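Local coordinates for metallo-carboxypeptidase (Pseudomonas aeruginosa, PDB 4A39), which probably acts as a zinc-dependent carboxypeptidase of the M14 family, cutting residues from the C-termini of peptide or protein substrates, at residues 273-278 / 317-322; 280-285 / 346-351; 269-274 / 330-335. All blocks are in the same frame, centred on the assembly; numbering follows the deposited sequence.

Contact 1 (273-278 / 317-322); sequences HGDEEI and HGYPRS. With ZN (zinc ion), chain C; GEM ((2-guanidinoethylmercapto)succinic acid), chain D.
At the zinc site of this M14 carboxypeptidase, the end of strand 268-275 supplies a metal ligand and the loop carrying 317-322 supplies a tyrosine. His273 binds zinc through ND1 at 2.2 Å, and the GEM carboxylate oxygen O13 is also coordinated. His180 and Glu183 complete the protein part of this site. The sulfur S7 of GEM sits 3.6 Å above the plane of the His273 imidazole, over its centre.

Across the segments, Asp275 and Tyr319 meet tip to tip. With CG anti to the backbone N (chi1 -173°), Asp275 presents OD1 to the ring's edge, where Tyr319 OH donates to Asp275 OD1 at 2.7 Å. The hydroxyl arrives 37° above the carboxylate plane. The second oxygen is held within its own turn: Ile278 N gives Asp275 OD2 a nearly straight bond of 2.7 Å, an Asx motif that fixes the rotation of the carboxylate.

So positioned, the phenol lies against the inhibitor, with Tyr319 CE2 3.3 Å from GEM C5 and Tyr319 OH 3.3 Å from GEM C10. Ile278 adds apolar packing, its CD1 3.7 Å from Gly318 O, while the Ile278 and His317 side chains cross obliquely, CG2 of Ile278 lying near CB of His317. Phe282 meets the Tyr319 ring edge-to-face. A loop tyrosine lying against the ligand beside the metal is consistent with the tyrosine-lined, ligand-bound active site of M14 carboxypeptidases.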
loop_
_atom_site.group_PDB
_atom_site.type_symbol
_atom_site.label_atom_id
_atom_site.label_comp_id
_atom_site.label_asym_id
_atom_site.label_seq_id
_atom_site.Cartn_x
_atom_site.Cartn_y
_atom_site.Cartn_z
ATOM N N HIS A 273 3.424 -0.337 -2.661
ATOM C CA HIS A 273 2.177 -0.508 -3.415
ATOM C C HIS A 273 1.535 -1.882 -3.199
ATOM O O HIS A 273 2.039 -2.722 -2.459
ATOM C CB HIS A 273 2.447 -0.385 -4.921
ATOM C CG HIS A 273 2.845 0.985 -5.377
ATOM N ND1 HIS A 273 2.003 1.794 -6.110
ATOM C CD2 HIS A 273 4.008 1.667 -5.255
ATOM C CE1 HIS A 273 2.630 2.914 -6.421
ATOM N NE2 HIS A 273 3.849 2.863 -5.915
ATOM N N GLY A 274 0.417 -2.089 -3.889
ATOM C CA GLY A 274 -0.290 -3.356 -3.833
ATOM C C GLY A 274 -0.740 -3.699 -5.241
ATOM O O GLY A 274 -1.134 -2.809 -5.996
ATOM N N ASP A 275 -0.668 -4.977 -5.611
ATOM C CA ASP A 275 -1.082 -5.401 -6.944
ATOM C C ASP A 275 -2.308 -6.297 -6.850
ATOM O O ASP A 275 -2.318 -7.283 -6.119
ATOM C CB ASP A 275 0.038 -6.157 -7.658
ATOM C CG ASP A 275 -0.305 -6.462 -9.108
ATOM O OD1 ASP A 275 -0.216 -5.546 -9.951
ATOM O OD2 ASP A 275 -0.686 -7.615 -9.398
ATOM N N GLU A 276 -3.334 -5.940 -7.615
ATOM C CA GLU A 276 -4.599 -6.663 -7.630
ATOM C C GLU A 276 -4.533 -8.062 -8.231
ATOM O O GLU A 276 -5.132 -9.006 -7.707
ATOM C CB GLU A 276 -5.648 -5.840 -8.401
ATOM C CG GLU A 276 -5.961 -4.464 -7.791
ATOM C CD GLU A 276 -5.063 -3.340 -8.302
ATOM O OE1 GLU A 276 -3.966 -3.614 -8.830
ATOM O OE2 GLU A 276 -5.457 -2.164 -8.157
ATOM N N GLU A 277 -3.785 -8.187 -9.319
ATOM C CA GLU A 277 -3.677 -9.436 -10.069
ATOM C C GLU A 277 -2.751 -10.547 -9.579
ATOM O O GLU A 277 -3.169 -11.697 -9.439
ATOM C CB GLU A 277 -3.297 -9.086 -11.512
ATOM C CG GLU A 277 -3.011 -10.264 -12.438
ATOM C CD GLU A 277 -4.267 -10.982 -12.872
ATOM O OE1 GLU A 277 -5.233 -10.295 -13.271
ATOM O OE2 GLU A 277 -4.286 -12.232 -12.826
ATOM N N ILE A 278 -1.498 -10.205 -9.327
ATOM C CA ILE A 278 -0.496 -11.193 -8.932
ATOM C C ILE A 278 -0.543 -11.627 -7.470
ATOM O O ILE A 278 -0.380 -10.812 -6.568
ATOM C CB ILE A 278 0.904 -10.656 -9.272
ATOM C CG1 ILE A 278 0.978 -10.376 -10.776
ATOM C CG2 ILE A 278 1.983 -11.649 -8.842
ATOM C CD1 ILE A 278 2.237 -9.633 -11.209
ATOM N N HIS A 317 7.655 -14.277 -9.857
ATOM C CA HIS A 317 6.471 -13.560 -10.289
ATOM C C HIS A 317 6.605 -12.058 -10.063
ATOM O O HIS A 317 7.199 -11.612 -9.078
ATOM C CB HIS A 317 5.234 -14.080 -9.562
ATOM C CG HIS A 317 4.774 -15.420 -10.038
ATOM N ND1 HIS A 317 5.265 -16.604 -9.532
ATOM C CD2 HIS A 317 3.869 -15.760 -10.984
ATOM C CE1 HIS A 317 4.677 -17.616 -10.144
ATOM N NE2 HIS A 317 3.826 -17.132 -11.029
ATOM N N GLY A 318 6.054 -11.288 -10.992
ATOM C CA GLY A 318 6.108 -9.844 -10.897
ATOM C C GLY A 318 5.861 -9.239 -12.260
ATOM O O GLY A 318 5.347 -9.910 -13.153
ATOM N N TYR A 319 6.226 -7.973 -12.429
ATOM C CA TYR A 319 6.041 -7.308 -13.711
ATOM C C TYR A 319 7.194 -7.643 -14.645
ATOM O O TYR A 319 8.304 -7.954 -14.199
ATOM C CB TYR A 319 5.977 -5.785 -13.535
ATOM C CG TYR A 319 4.894 -5.303 -12.597
ATOM C CD1 TYR A 319 3.611 -5.848 -12.641
ATOM C CD2 TYR A 319 5.151 -4.294 -11.671
ATOM C CE1 TYR A 319 2.612 -5.403 -11.779
ATOM C CE2 TYR A 319 4.159 -3.839 -10.807
ATOM C CZ TYR A 319 2.893 -4.399 -10.866
ATOM O OH TYR A 319 1.914 -3.961 -10.007
ATOM N N PRO A 320 6.947 -7.594 -15.961
ATOM C CA PRO A 320 8.022 -7.900 -16.906
ATOM C C PRO A 320 9.123 -6.869 -16.720
ATOM O O PRO A 320 8.866 -5.753 -16.269
ATOM C CB PRO A 320 7.340 -7.755 -18.264
ATOM C CG PRO A 320 5.915 -8.121 -17.973
ATOM C CD PRO A 320 5.669 -7.391 -16.666
ATOM N N ARG A 321 10.354 -7.237 -17.044
ATOM C CA ARG A 321 11.428 -6.269 -16.916
ATOM C C ARG A 321 11.424 -5.384 -18.137
ATOM O O ARG A 321 11.046 -5.809 -19.232
ATOM C CB ARG A 321 12.776 -6.956 -16.779
ATOM C CG ARG A 321 13.041 -8.042 -17.778
ATOM C CD ARG A 321 14.101 -8.970 -17.234
ATOM N NE ARG A 321 13.860 -9.273 -15.823
ATOM C CZ ARG A 321 14.295 -8.528 -14.809
ATOM N NH1 ARG A 321 15.003 -7.430 -15.043
ATOM N NH2 ARG A 321 14.014 -8.876 -13.561
ATOM N N SER A 322 11.833 -4.138 -17.944
ATOM C CA SER A 322 11.878 -3.184 -19.034
ATOM C C SER A 322 13.107 -3.407 -19.896
ATOM O O SER A 322 14.163 -3.796 -19.394
ATOM C CB SER A 322 11.903 -1.758 -18.481
ATOM O OG SER A 322 12.186 -0.821 -19.509
HETATM ZN ZN ZN C . 0.003 1.326 -6.771
HETATM C C8 GEM D . 2.690 0.473 -10.521
HETATM S S7 GEM D . 3.905 0.911 -9.225
HETATM C C6 GEM D . 5.462 0.401 -10.039
HETATM C C5 GEM D . 5.315 -0.759 -11.029
HETATM N N3 GEM D . 4.607 -0.317 -12.238
HETATM C C1 GEM D . 5.249 -0.305 -13.405
HETATM N N4 GEM D . 6.524 -0.682 -13.458
HETATM N N2 GEM D . 4.630 0.088 -14.514
HETATM C C9 GEM D . 1.878 1.692 -10.966
HETATM O O14 GEM D . 2.199 2.807 -10.496
HETATM O O15 GEM D . 0.948 1.481 -11.771
HETATM C C10 GEM D . 1.765 -0.650 -10.047
HETATM C C11 GEM D . 0.944 -0.235 -8.824
HETATM O O12 GEM D . 0.968 -0.994 -7.830
HETATM O O13 GEM D . 0.293 0.827 -8.916
#

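Contact 2 (280-285 / 346-351); sequences HVFAAG and TIEMPF. With GEM ((2-guanidinoethylmercapto)succinic acid), chain D.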
loop_
_atom_site.group_PDB
_atom_site.type_symbol
_atom_site.label_atom_id
_atom_site.label_comp_id
_atom_site.label_asym_id
_atom_site.label_seq_id
_atom_site.Cartn_x
_atom_site.Cartn_y
_atom_site.Cartn_z
ATOM N N HIS A 280 1.452 -12.842 -5.296
ATOM C CA HIS A 280 2.816 -13.019 -4.794
ATOM C C HIS A 280 3.394 -11.657 -4.425
ATOM O O HIS A 280 3.103 -10.664 -5.083
ATOM C CB HIS A 280 3.727 -13.614 -5.879
ATOM C CG HIS A 280 3.281 -14.949 -6.390
ATOM N ND1 HIS A 280 3.527 -16.125 -5.713
ATOM C CD2 HIS A 280 2.578 -15.290 -7.495
ATOM C CE1 HIS A 280 2.994 -17.133 -6.380
ATOM N NE2 HIS A 280 2.412 -16.654 -7.465
ATOM N N VAL A 281 4.204 -11.617 -3.371
ATOM C CA VAL A 281 4.865 -10.381 -2.980
ATOM C C VAL A 281 6.101 -10.285 -3.875
ATOM O O VAL A 281 6.795 -11.279 -4.080
ATOM C CB VAL A 281 5.346 -10.421 -1.516
ATOM C CG1 VAL A 281 6.238 -9.217 -1.231
ATOM C CG2 VAL A 281 4.156 -10.435 -0.574
ATOM N N PHE A 282 6.370 -9.103 -4.423
ATOM C CA PHE A 282 7.547 -8.930 -5.270
ATOM C C PHE A 282 7.990 -7.474 -5.311
ATOM O O PHE A 282 7.379 -6.615 -4.677
ATOM C CB PHE A 282 7.282 -9.429 -6.703
ATOM C CG PHE A 282 6.246 -8.637 -7.452
ATOM C CD1 PHE A 282 4.886 -8.900 -7.286
ATOM C CD2 PHE A 282 6.631 -7.629 -8.330
ATOM C CE1 PHE A 282 3.924 -8.170 -7.992
ATOM C CE2 PHE A 282 5.678 -6.893 -9.039
ATOM C CZ PHE A 282 4.323 -7.167 -8.869
ATOM N N ALA A 283 9.073 -7.213 -6.038
ATOM C CA ALA A 283 9.600 -5.861 -6.185
ATOM C C ALA A 283 9.942 -5.586 -7.649
ATOM O O ALA A 283 10.450 -6.464 -8.349
ATOM C CB ALA A 283 10.843 -5.685 -5.321
ATOM N N ALA A 284 9.639 -4.376 -8.109
ATOM C CA ALA A 284 9.943 -3.967 -9.479
ATOM C C ALA A 284 11.090 -2.961 -9.406
ATOM O O ALA A 284 10.988 -1.957 -8.699
ATOM C CB ALA A 284 8.718 -3.326 -10.124
ATOM N N GLY A 285 12.171 -3.231 -10.140
ATOM C CA GLY A 285 13.337 -2.361 -10.119
ATOM C C GLY A 285 13.442 -1.293 -11.196
ATOM O O GLY A 285 12.460 -0.972 -11.864
ATOM N N THR A 346 9.791 -0.638 -6.337
ATOM C CA THR A 346 8.372 -0.451 -6.115
ATOM C C THR A 346 8.097 -1.791 -5.435
ATOM O O THR A 346 8.352 -2.835 -6.035
ATOM C CB THR A 346 7.567 -0.396 -7.426
ATOM O OG1 THR A 346 7.911 0.794 -8.152
ATOM C CG2 THR A 346 6.081 -0.388 -7.124
ATOM N N ILE A 347 7.644 -1.770 -4.186
ATOM C CA ILE A 347 7.348 -3.012 -3.473
ATOM C C ILE A 347 5.872 -3.309 -3.705
ATOM O O ILE A 347 5.021 -2.433 -3.527
ATOM C CB ILE A 347 7.623 -2.886 -1.946
ATOM C CG1 ILE A 347 9.113 -2.602 -1.702
ATOM C CG2 ILE A 347 7.212 -4.166 -1.237
ATOM C CD1 ILE A 347 10.044 -3.696 -2.196
ATOM N N GLU A 348 5.573 -4.544 -4.091
ATOM C CA GLU A 348 4.201 -4.939 -4.386
ATOM C C GLU A 348 3.686 -6.101 -3.549
ATOM O O GLU A 348 4.233 -7.199 -3.591
ATOM C CB GLU A 348 4.083 -5.314 -5.863
ATOM C CG GLU A 348 4.383 -4.195 -6.851
ATOM C CD GLU A 348 3.278 -3.167 -6.934
ATOM O OE1 GLU A 348 2.166 -3.434 -6.429
ATOM O OE2 GLU A 348 3.520 -2.089 -7.520
ATOM N N MET A 349 2.629 -5.846 -2.785
ATOM C CA MET A 349 1.991 -6.875 -1.968
ATOM C C MET A 349 0.654 -7.191 -2.637
ATOM O O MET A 349 0.004 -6.309 -3.201
ATOM C CB MET A 349 1.778 -6.375 -0.541
ATOM C CG MET A 349 3.066 -6.242 0.262
ATOM S SD MET A 349 2.767 -5.365 1.811
ATOM C CE MET A 349 2.823 -3.649 1.221
ATOM N N PRO A 350 0.220 -8.456 -2.573
ATOM C CA PRO A 350 -1.037 -8.886 -3.192
ATOM C C PRO A 350 -2.345 -8.606 -2.465
ATOM O O PRO A 350 -2.395 -8.602 -1.239
ATOM C CB PRO A 350 -0.822 -10.382 -3.362
ATOM C CG PRO A 350 -0.096 -10.731 -2.091
ATOM C CD PRO A 350 0.930 -9.603 -1.974
ATOM N N PHE A 351 -3.401 -8.374 -3.244
ATOM C CA PHE A 351 -4.736 -8.188 -2.683
ATOM C C PHE A 351 -5.304 -9.583 -2.433
ATOM O O PHE A 351 -6.257 -9.746 -1.671
ATOM C CB PHE A 351 -5.668 -7.455 -3.657
ATOM C CG PHE A 351 -5.553 -5.963 -3.600
ATOM C CD1 PHE A 351 -4.598 -5.295 -4.360
ATOM C CD2 PHE A 351 -6.387 -5.225 -2.774
ATOM C CE1 PHE A 351 -4.480 -3.909 -4.296
ATOM C CE2 PHE A 351 -6.279 -3.837 -2.699
ATOM C CZ PHE A 351 -5.322 -3.176 -3.463
HETATM C C8 GEM D . 2.690 0.473 -10.521
HETATM S S7 GEM D . 3.905 0.911 -9.225
HETATM C C6 GEM D . 5.462 0.401 -10.039
HETATM C C5 GEM D . 5.315 -0.759 -11.029
HETATM N N3 GEM D . 4.607 -0.317 -12.238
HETATM C C1 GEM D . 5.249 -0.305 -13.405
HETATM N N4 GEM D . 6.524 -0.682 -13.458
HETATM N N2 GEM D . 4.630 0.088 -14.514
HETATM C C9 GEM D . 1.878 1.692 -10.966
HETATM O O14 GEM D . 2.199 2.807 -10.496
HETATM O O15 GEM D . 0.948 1.481 -11.771
HETATM C C10 GEM D . 1.765 -0.650 -10.047
HETATM C C11 GEM D . 0.944 -0.235 -8.824
HETATM O O12 GEM D . 0.968 -0.994 -7.830
HETATM O O13 GEM D . 0.293 0.827 -8.916
#
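Backbone hydrogen bonding sets the frame here. Strand 282-284 lies antiparallel to strand 346-350, their axes at 148°, and two hydrogen-bonded pairs flank one non-hydrogen-bonded pair. Phe282 and Glu348 exchange both bonds, Glu348 N to Phe282 O at 2.8 Å and Phe282 N to Glu348 O at 3.0 Å; Ala284 and Thr346 do the same two residues along. Between them Ala283 faces Ile347, and the alpha hydrogens of Val281 and Ala283 add weaker CA-H...O contacts to the carbonyls of Glu348 and Thr346.

The main aromatic contact is a CH-pi interaction. Phe282 takes the crowded rotamer, with CG between the backbone N and the carbonyl carbon (chi1 65°), so its ring lies alongside Glu348. Glu348 CB sits over the ring face, 3.7 Å from the Phe282 centroid, with Phe282 CZ close to Glu348 CG as well.

Apolar packing occupies the opposite face of the sheet, where Ala283 CB touches Ile347 CD1 at 3.8 Å. Toward the C-terminal end of strand 346-350, Val281 CG2 packs on Pro350 CD at 3.6 Å.

Ligand contacts come from the face that carries Phe282. Thr346 CG2 presses on GEM C6 at 3.1 Å. Bent at chi2 (-74°), Glu348 carries its carboxylate off the ring to the inhibitor, where Glu348 OE2 is 2.8 Å from GEM O12, a spacing at which one of the two acid groups probably holds a proton; this would be compatible with the predicted proton donor/acceptor role of Glu348. The outermost strand 282-284, paired antiparallel along the edge of the glutamate-bearing strand, belongs to the mixed central sheet of the M14 catalytic domain.

Contact 3 (269-274 / 330-335); sequences FLDIHG and ALACNF. With ZN (zinc ion), chain C; GEM ((2-guanidinoethylmercapto)succinic acid), chain D.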
loop_
_atom_site.group_PDB
_atom_site.type_symbol
_atom_site.label_atom_id
_atom_site.label_comp_id
_atom_site.label_asym_id
_atom_site.label_seq_id
_atom_site.Cartn_x
_atom_site.Cartn_y
_atom_site.Cartn_z
ATOM N N PHE A 269 15.421 4.197 -1.989
ATOM C CA PHE A 269 14.024 4.581 -2.134
ATOM C C PHE A 269 13.111 3.387 -2.348
ATOM O O PHE A 269 13.302 2.612 -3.284
ATOM C CB PHE A 269 13.848 5.544 -3.309
ATOM C CG PHE A 269 12.419 5.949 -3.548
ATOM C CD1 PHE A 269 11.726 6.705 -2.601
ATOM C CD2 PHE A 269 11.759 5.560 -4.707
ATOM C CE1 PHE A 269 10.396 7.064 -2.811
ATOM C CE2 PHE A 269 10.426 5.913 -4.928
ATOM C CZ PHE A 269 9.744 6.666 -3.982
ATOM N N LEU A 270 12.121 3.244 -1.473
ATOM C CA LEU A 270 11.154 2.161 -1.589
ATOM C C LEU A 270 9.765 2.792 -1.666
ATOM O O LEU A 270 9.383 3.568 -0.787
ATOM C CB LEU A 270 11.237 1.225 -0.378
ATOM C CG LEU A 270 12.575 0.515 -0.142
ATOM C CD1 LEU A 270 12.473 -0.369 1.092
ATOM C CD2 LEU A 270 12.936 -0.323 -1.363
ATOM N N ASP A 271 9.032 2.464 -2.726
ATOM C CA ASP A 271 7.682 2.980 -2.961
ATOM C C ASP A 271 6.753 1.786 -2.726
ATOM O O ASP A 271 6.748 0.837 -3.501
ATOM C CB ASP A 271 7.612 3.499 -4.406
ATOM C CG ASP A 271 6.311 4.206 -4.728
ATOM O OD1 ASP A 271 5.601 4.648 -3.798
ATOM O OD2 ASP A 271 6.007 4.332 -5.930
ATOM N N ILE A 272 5.974 1.840 -1.646
ATOM C CA ILE A 272 5.097 0.730 -1.272
ATOM C C ILE A 272 3.721 0.746 -1.936
ATOM O O ILE A 272 2.952 1.698 -1.773
ATOM C CB ILE A 272 4.920 0.670 0.264
ATOM C CG1 ILE A 272 6.268 0.904 0.964
ATOM C CG2 ILE A 272 4.370 -0.697 0.666
ATOM C CD1 ILE A 272 7.377 -0.070 0.555
ATOM N N HIS A 273 3.424 -0.337 -2.661
ATOM C CA HIS A 273 2.177 -0.508 -3.415
ATOM C C HIS A 273 1.535 -1.882 -3.199
ATOM O O HIS A 273 2.039 -2.722 -2.459
ATOM C CB HIS A 273 2.447 -0.385 -4.921
ATOM C CG HIS A 273 2.845 0.985 -5.377
ATOM N ND1 HIS A 273 2.003 1.794 -6.110
ATOM C CD2 HIS A 273 4.008 1.667 -5.255
ATOM C CE1 HIS A 273 2.630 2.914 -6.421
ATOM N NE2 HIS A 273 3.849 2.863 -5.915
ATOM N N GLY A 274 0.417 -2.089 -3.889
ATOM C CA GLY A 274 -0.290 -3.356 -3.833
ATOM C C GLY A 274 -0.740 -3.699 -5.241
ATOM O O GLY A 274 -1.134 -2.809 -5.996
ATOM N N ALA A 330 8.028 8.731 -15.223
ATOM C CA ALA A 330 6.937 9.408 -14.528
ATOM C C ALA A 330 6.639 8.678 -13.218
ATOM O O ALA A 330 5.998 9.231 -12.322
ATOM C CB ALA A 330 5.691 9.445 -15.404
ATOM N N LEU A 331 7.103 7.431 -13.117
ATOM C CA LEU A 331 6.912 6.623 -11.910
ATOM C C LEU A 331 7.964 6.989 -10.873
ATOM O O LEU A 331 9.122 7.217 -11.212
ATOM C CB LEU A 331 7.036 5.131 -12.225
ATOM C CG LEU A 331 5.871 4.450 -12.948
ATOM C CD1 LEU A 331 5.621 5.103 -14.301
ATOM C CD2 LEU A 331 6.204 2.972 -13.118
ATOM N N ALA A 332 7.559 7.025 -9.608
ATOM C CA ALA A 332 8.457 7.380 -8.513
ATOM C C ALA A 332 9.717 6.526 -8.429
ATOM O O ALA A 332 10.820 7.052 -8.277
ATOM C CB ALA A 332 7.705 7.321 -7.185
ATOM N N CYS A 333 9.562 5.210 -8.513
ATOM C CA CYS A 333 10.720 4.324 -8.421
ATOM C C CYS A 333 11.798 4.710 -9.422
ATOM O O CYS A 333 12.954 4.926 -9.062
ATOM C CB CYS A 333 10.301 2.872 -8.660
ATOM S SG CYS A 333 11.664 1.702 -8.562
ATOM N N ASN A 334 11.413 4.805 -10.685
ATOM C CA ASN A 334 12.353 5.153 -11.735
ATOM C C ASN A 334 12.888 6.577 -11.643
ATOM O O ASN A 334 14.092 6.803 -11.792
ATOM C CB ASN A 334 11.691 4.906 -13.083
ATOM C CG ASN A 334 11.407 3.437 -13.312
ATOM O OD1 ASN A 334 12.301 2.671 -13.671
ATOM N ND2 ASN A 334 10.167 3.026 -13.073
ATOM N N PHE A 335 12.004 7.536 -11.388
ATOM C CA PHE A 335 12.424 8.928 -11.289
ATOM C C PHE A 335 13.418 9.168 -10.163
ATOM O O PHE A 335 14.458 9.790 -10.372
ATOM C CB PHE A 335 11.216 9.851 -11.095
ATOM C CG PHE A 335 11.587 11.300 -10.937
ATOM C CD1 PHE A 335 11.867 11.827 -9.679
ATOM C CD2 PHE A 335 11.698 12.127 -12.051
ATOM C CE1 PHE A 335 12.255 13.161 -9.532
ATOM C CE2 PHE A 335 12.085 13.462 -11.915
ATOM C CZ PHE A 335 12.364 13.976 -10.652
HETATM ZN ZN ZN C . 0.003 1.326 -6.771
HETATM C C8 GEM D . 2.690 0.473 -10.521
HETATM S S7 GEM D . 3.905 0.911 -9.225
HETATM C C6 GEM D . 5.462 0.401 -10.039
HETATM C C5 GEM D . 5.315 -0.759 -11.029
HETATM N N3 GEM D . 4.607 -0.317 -12.238
HETATM C C1 GEM D . 5.249 -0.305 -13.405
HETATM N N4 GEM D . 6.524 -0.682 -13.458
HETATM N N2 GEM D . 4.630 0.088 -14.514
HETATM C C9 GEM D . 1.878 1.692 -10.966
HETATM O O14 GEM D . 2.199 2.807 -10.496
HETATM O O15 GEM D . 0.948 1.481 -11.771
HETATM C C10 GEM D . 1.765 -0.650 -10.047
HETATM C C11 GEM D . 0.944 -0.235 -8.824
HETATM O O12 GEM D . 0.968 -0.994 -7.830
HETATM O O13 GEM D . 0.293 0.827 -8.916
HETATM O O HOH W 1 7.048 3.664 -8.429
#
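Leu331 stands at the N-cap position of helix 332-340, and its carbonyl O accepts from Phe335 N in the first turn. From this position the side chain turns to the ligand: Leu331 CD2 lies 3.4 Å from GEM C1, the guanidinium carbon, lining that end of the pocket.

Ala332 follows, and its small methyl faces strand 268-275. Ala332 CB rests 3.8 Å from Phe269 CE2 and 3.7 Å from Asp271 OD2, so a single methyl bridges the rim of a ring and a carboxylate oxygen. Its backbone N donates to Asn240 OD1.

Cys333 brings the next amide to the edge of the Phe269 ring, near the ring plane. That amide is linked to the strand through water: Cys333 N donates to water 1 at 3.0 Å, and the water in turn donates to Asp271 OD2 at 2.8 Å.

The same oxygen has a second donor, since His273 NE2 reaches Asp271 OD2 at 2.6 Å with an N-H...O angle of 160°. The bond lies in the imidazole plane yet comes from 64° above the carboxylate plane, while Gln179 binds OD1. Asp271 is thus a buried second-shell residue that fixes the rotation of the zinc ligand; a carboxylate on NE2 probably makes ND1 the more electron-rich donor to zinc, and the bridging water and helix N-terminus may help keep Asp271 ionised.

How the contacts relate
All three contacts touch GEM, and each has at least one segment in the same sheet. Strand 268-275 serves contacts 1 and 3, which overlap at His273 and Gly274, with centres about 13 Å apart. The parallel neighbour, strand 343-350, belongs to contact 2 and is joined to strand 268-275 by probable hydrogen bonds, His273 N to Ile347 O at 2.8 Å and Ile347 N to Asp271 O at 2.8 Å. Contacts 1 and 2 are the closest pair, centres about 6 Å apart. Contact 3 meets contact 2 where Cys333 CB packs on Thr346 OG1 at 3.2 Å. Together they place the metal ligand, the probable catalytic glutamate, the ligand-contacting tyrosine and the guanidinium-side wall about the inhibitor.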